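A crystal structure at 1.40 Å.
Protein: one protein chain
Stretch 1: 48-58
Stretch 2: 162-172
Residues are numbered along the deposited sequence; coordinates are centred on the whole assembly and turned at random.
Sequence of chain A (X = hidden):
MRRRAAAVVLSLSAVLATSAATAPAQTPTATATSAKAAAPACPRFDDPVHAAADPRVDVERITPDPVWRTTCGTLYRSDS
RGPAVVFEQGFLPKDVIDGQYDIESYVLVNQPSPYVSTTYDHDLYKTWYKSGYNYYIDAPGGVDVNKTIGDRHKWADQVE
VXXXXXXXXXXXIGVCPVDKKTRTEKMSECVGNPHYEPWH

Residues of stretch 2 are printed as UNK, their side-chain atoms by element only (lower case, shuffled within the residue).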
# COMPACT_ATOMS: atom_id res chain seq x y z
N PRO A 48 -9.72 -7.95 9.12
CA PRO A 48 -9.54 -6.84 8.18
C PRO A 48 -8.10 -6.41 8.02
O PRO A 48 -7.79 -5.74 7.03
CB PRO A 48 -10.39 -5.72 8.80
CG PRO A 48 -10.36 -6.00 10.25
CD PRO A 48 -10.28 -7.50 10.41
N VAL A 49 -7.21 -6.80 8.95
CA VAL A 49 -5.79 -6.53 8.81
C VAL A 49 -5.02 -7.84 8.72
O VAL A 49 -3.89 -7.96 9.20
CB VAL A 49 -5.26 -5.62 9.94
CG1 VAL A 49 -5.92 -4.25 9.86
CG2 VAL A 49 -5.48 -6.25 11.31
N HIS A 50 -5.63 -8.83 8.07
CA HIS A 50 -4.92 -10.07 7.77
C HIS A 50 -3.55 -9.81 7.18
O HIS A 50 -2.61 -10.58 7.43
CB HIS A 50 -5.75 -10.89 6.77
CG HIS A 50 -5.08 -12.15 6.35
ND1 HIS A 50 -4.86 -13.19 7.23
CD2 HIS A 50 -4.56 -12.54 5.16
CE1 HIS A 50 -4.25 -14.18 6.59
NE2 HIS A 50 -4.06 -13.81 5.34
N ALA A 51 -3.40 -8.76 6.38
CA ALA A 51 -2.16 -8.52 5.67
C ALA A 51 -1.09 -7.88 6.53
O ALA A 51 0.05 -7.79 6.07
CB ALA A 51 -2.42 -7.59 4.49
N ALA A 52 -1.40 -7.49 7.75
CA ALA A 52 -0.51 -6.62 8.52
C ALA A 52 0.83 -7.30 8.82
O ALA A 52 0.88 -8.45 9.26
CB ALA A 52 -1.21 -6.24 9.82
N ALA A 53 1.91 -6.55 8.59
CA ALA A 53 3.23 -6.96 9.04
C ALA A 53 3.45 -6.71 10.52
O ALA A 53 4.27 -7.40 11.14
CB ALA A 53 4.31 -6.24 8.23
N ASP A 54 2.72 -5.76 11.11
CA ASP A 54 2.78 -5.47 12.54
C ASP A 54 1.37 -5.64 13.08
O ASP A 54 0.55 -4.71 13.00
CB ASP A 54 3.31 -4.06 12.80
CG ASP A 54 3.64 -3.83 14.26
OD1 ASP A 54 3.07 -4.54 15.11
OD2 ASP A 54 4.47 -2.94 14.53
N PRO A 55 1.02 -6.81 13.61
CA PRO A 55 -0.36 -7.04 14.05
C PRO A 55 -0.74 -6.28 15.31
O PRO A 55 -1.89 -6.39 15.75
CB PRO A 55 -0.42 -8.56 14.26
CG PRO A 55 0.98 -8.92 14.61
CD PRO A 55 1.86 -8.01 13.80
N ARG A 56 0.18 -5.53 15.91
CA ARG A 56 -0.20 -4.74 17.07
C ARG A 56 -1.10 -3.57 16.71
O ARG A 56 -1.58 -2.87 17.61
CB ARG A 56 1.04 -4.21 17.79
CG ARG A 56 1.98 -5.29 18.30
CD ARG A 56 3.24 -4.66 18.87
NE ARG A 56 3.97 -3.90 17.86
CZ ARG A 56 4.92 -3.01 18.12
NH1 ARG A 56 5.26 -2.75 19.39
NH2 ARG A 56 5.52 -2.37 17.14
N VAL A 57 -1.33 -3.32 15.42
CA VAL A 57 -2.19 -2.22 15.04
C VAL A 57 -3.56 -2.40 15.67
O VAL A 57 -4.08 -3.52 15.77
CB VAL A 57 -2.27 -2.10 13.51
CG1 VAL A 57 -2.83 -3.40 12.88
CG2 VAL A 57 -3.10 -0.89 13.13
N ASP A 58 -4.15 -1.30 16.10
CA ASP A 58 -5.43 -1.30 16.80
C ASP A 58 -6.50 -0.74 15.87
O ASP A 58 -6.66 0.48 15.77
CB ASP A 58 -5.33 -0.49 18.09
CG ASP A 58 -6.64 -0.48 18.85
OD1 ASP A 58 -7.59 -1.16 18.42
OD2 ASP A 58 -6.70 0.21 19.90
N UNK A 162 -4.75 2.63 2.40
CA UNK A 162 -3.88 2.67 3.57
C UNK A 162 -3.96 1.36 4.33
O UNK A 162 -5.05 0.95 4.77
c UNK A 162 -4.31 3.81 4.49
N UNK A 163 -2.81 0.70 4.51
CA UNK A 163 -2.78 -0.61 5.15
C UNK A 163 -2.44 -0.46 6.63
O UNK A 163 -1.27 -0.19 6.97
c UNK A 163 -3.62 -3.24 0.99
c UNK A 163 -2.33 -1.52 2.02
c UNK A 163 -1.79 -1.55 4.46
c UNK A 163 -2.93 -2.05 0.90
c UNK A 163 -2.38 -2.18 3.24
c UNK A 163 -3.09 -3.36 3.33
c UNK A 163 -3.70 -3.91 2.22
N UNK A 164 -3.40 -0.60 7.54
CA UNK A 164 -3.07 -0.52 8.98
C UNK A 164 -2.24 -1.72 9.40
O UNK A 164 -2.62 -2.87 9.15
c UNK A 164 -5.46 -0.35 8.57
c UNK A 164 -4.82 -0.92 7.33
c UNK A 164 -4.44 -0.50 9.67
N UNK A 165 -1.10 -1.45 10.02
CA UNK A 165 -0.16 -2.50 10.35
C UNK A 165 0.76 -2.87 9.22
O UNK A 165 1.58 -3.78 9.38
N UNK A 166 0.65 -2.18 8.08
CA UNK A 166 1.49 -2.48 6.94
C UNK A 166 1.12 -3.77 6.24
O UNK A 166 -0.04 -4.19 6.25
N UNK A 167 2.12 -4.35 5.59
CA UNK A 167 1.91 -5.39 4.58
C UNK A 167 3.04 -6.40 4.68
O UNK A 167 4.21 -6.05 4.47
c UNK A 167 0.91 -3.62 3.04
c UNK A 167 1.59 -5.89 2.12
c UNK A 167 1.07 -2.86 1.76
c UNK A 167 1.90 -4.79 3.16
N UNK A 168 2.69 -7.66 4.94
CA UNK A 168 3.69 -8.72 5.01
C UNK A 168 4.31 -8.97 3.64
O UNK A 168 3.68 -8.76 2.60
n UNK A 168 -0.88 -12.60 6.75
c UNK A 168 3.04 -10.03 5.50
c UNK A 168 2.65 -10.00 6.96
c UNK A 168 2.51 -11.40 7.53
n UNK A 168 -0.20 -10.94 8.19
c UNK A 168 0.10 -11.88 7.31
n UNK A 168 1.36 -12.12 6.97
N UNK A 169 5.53 -9.50 3.65
CA UNK A 169 6.26 -9.70 2.40
C UNK A 169 5.55 -10.68 1.46
O UNK A 169 5.65 -10.52 0.24
c UNK A 169 7.71 -11.49 3.45
o UNK A 169 8.38 -10.32 1.43
c UNK A 169 7.69 -10.17 2.67
N UNK A 170 4.78 -11.63 2.00
CA UNK A 170 4.09 -12.59 1.13
C UNK A 170 3.11 -11.90 0.19
O UNK A 170 2.65 -12.53 -0.77
o UNK A 170 1.90 -14.12 4.92
o UNK A 170 0.95 -15.17 3.22
c UNK A 170 2.19 -13.19 2.76
c UNK A 170 3.38 -13.67 1.95
c UNK A 170 1.64 -14.24 3.70
N UNK A 171 2.73 -10.66 0.48
CA UNK A 171 1.79 -9.91 -0.35
C UNK A 171 2.47 -8.90 -1.26
O UNK A 171 1.77 -8.13 -1.94
c UNK A 171 -1.52 -12.01 1.70
c UNK A 171 0.19 -10.13 2.77
c UNK A 171 -0.00 -10.17 1.40
c UNK A 171 -0.86 -11.13 0.88
c UNK A 171 0.73 -9.23 0.51
c UNK A 171 -1.33 -11.94 3.07
c UNK A 171 -0.47 -11.02 3.59
N UNK A 172 3.79 -8.86 -1.26
CA UNK A 172 4.55 -7.98 -2.16
C UNK A 172 4.97 -8.83 -3.35
O UNK A 172 5.75 -9.78 -3.22
c UNK A 172 6.54 -6.52 -2.44
c UNK A 172 5.27 -6.51 -0.27
c UNK A 172 5.75 -7.36 -1.45

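Position 162 carries one side-chain carbon and lies in a strand, out of reach of stretch 1. It is Ala162.

Position 163 has one carbon followed by a ring of six carbons, with no oxygen. A ring carbon lies 4.4 Å from CB of Ala51. It is Phe163, and that ring carbon is CD1.

Position 164 has three carbons that close a ring onto the backbone N. Its CB packs 3.7 Å from CG2 of Val57 and 4.0 Å from CG1 of Val49. It is Pro164.

Position 165 has no side-chain atoms. Phi is 83°. An ideal CB here would lie 2.7 Å from CB of Ala52 and 2.8 Å from O of Asp54, both clashes. The backbone angles by themselves also call for glycine. It is Gly165.

Position 166 is again bare. An ideal CB would come no nearer to stretch 1 than 4.0 Å, at CB of Ala53, but the positive phi favours glycine. It is Gly166. Its N closes a type II turn by bonding to O of Phe163 at 3.0 Å.

Position 167 has four carbons, forked at the first, with one arm two carbons long. Its CA-to-CB bond points away from stretch 1, but its CA makes a 3.4 Å CA-H...O contact with O of Ala51. That is Ile167.

Position 168 has three carbons, a nitrogen, then a carbon bearing two more nitrogens, a guanidinium. One terminal nitrogen donates to O of His50 at 2.6 Å and to O of Ala52 at 2.9 Å. The other adds a weak bond to O of His50 at 2.7 Å and lies over one face of the His50 ring. It is Arg168; the first nitrogen is NH1 and the second NH2.

Position 169 has one carbon carrying an oxygen and a carbon. It does not touch stretch 1. It is Thr169.

Position 170 has three carbons, the last with two oxygens. It is Glu170. Its OE2 forms a salt bridge with NE of Arg168 at 2.9 Å.

Position 171 has one carbon and a six-carbon ring. A ring carbon lies 3.7 Å from CA of Ala51, and the ring meets that of His50 obliquely. It is Phe171, and that carbon is CE2.

Position 172 has one carbon carrying two others, beyond reach of stretch 1. It is Val172.

The contact rests largely on backbone polar groups. O of Gly165 accepts from N of Asp54 at 2.9 Å and, weakly, from N of Ala53 at 2.9 Å. N of Arg168 donates to O of Ala51 at 2.9 Å. The guanidinium adds its bonds to the backbone carbonyls, while Pro164 and Phe171 supply apolar packing.

Stretch 2, residues 162-172: AFPGGIRTEFV
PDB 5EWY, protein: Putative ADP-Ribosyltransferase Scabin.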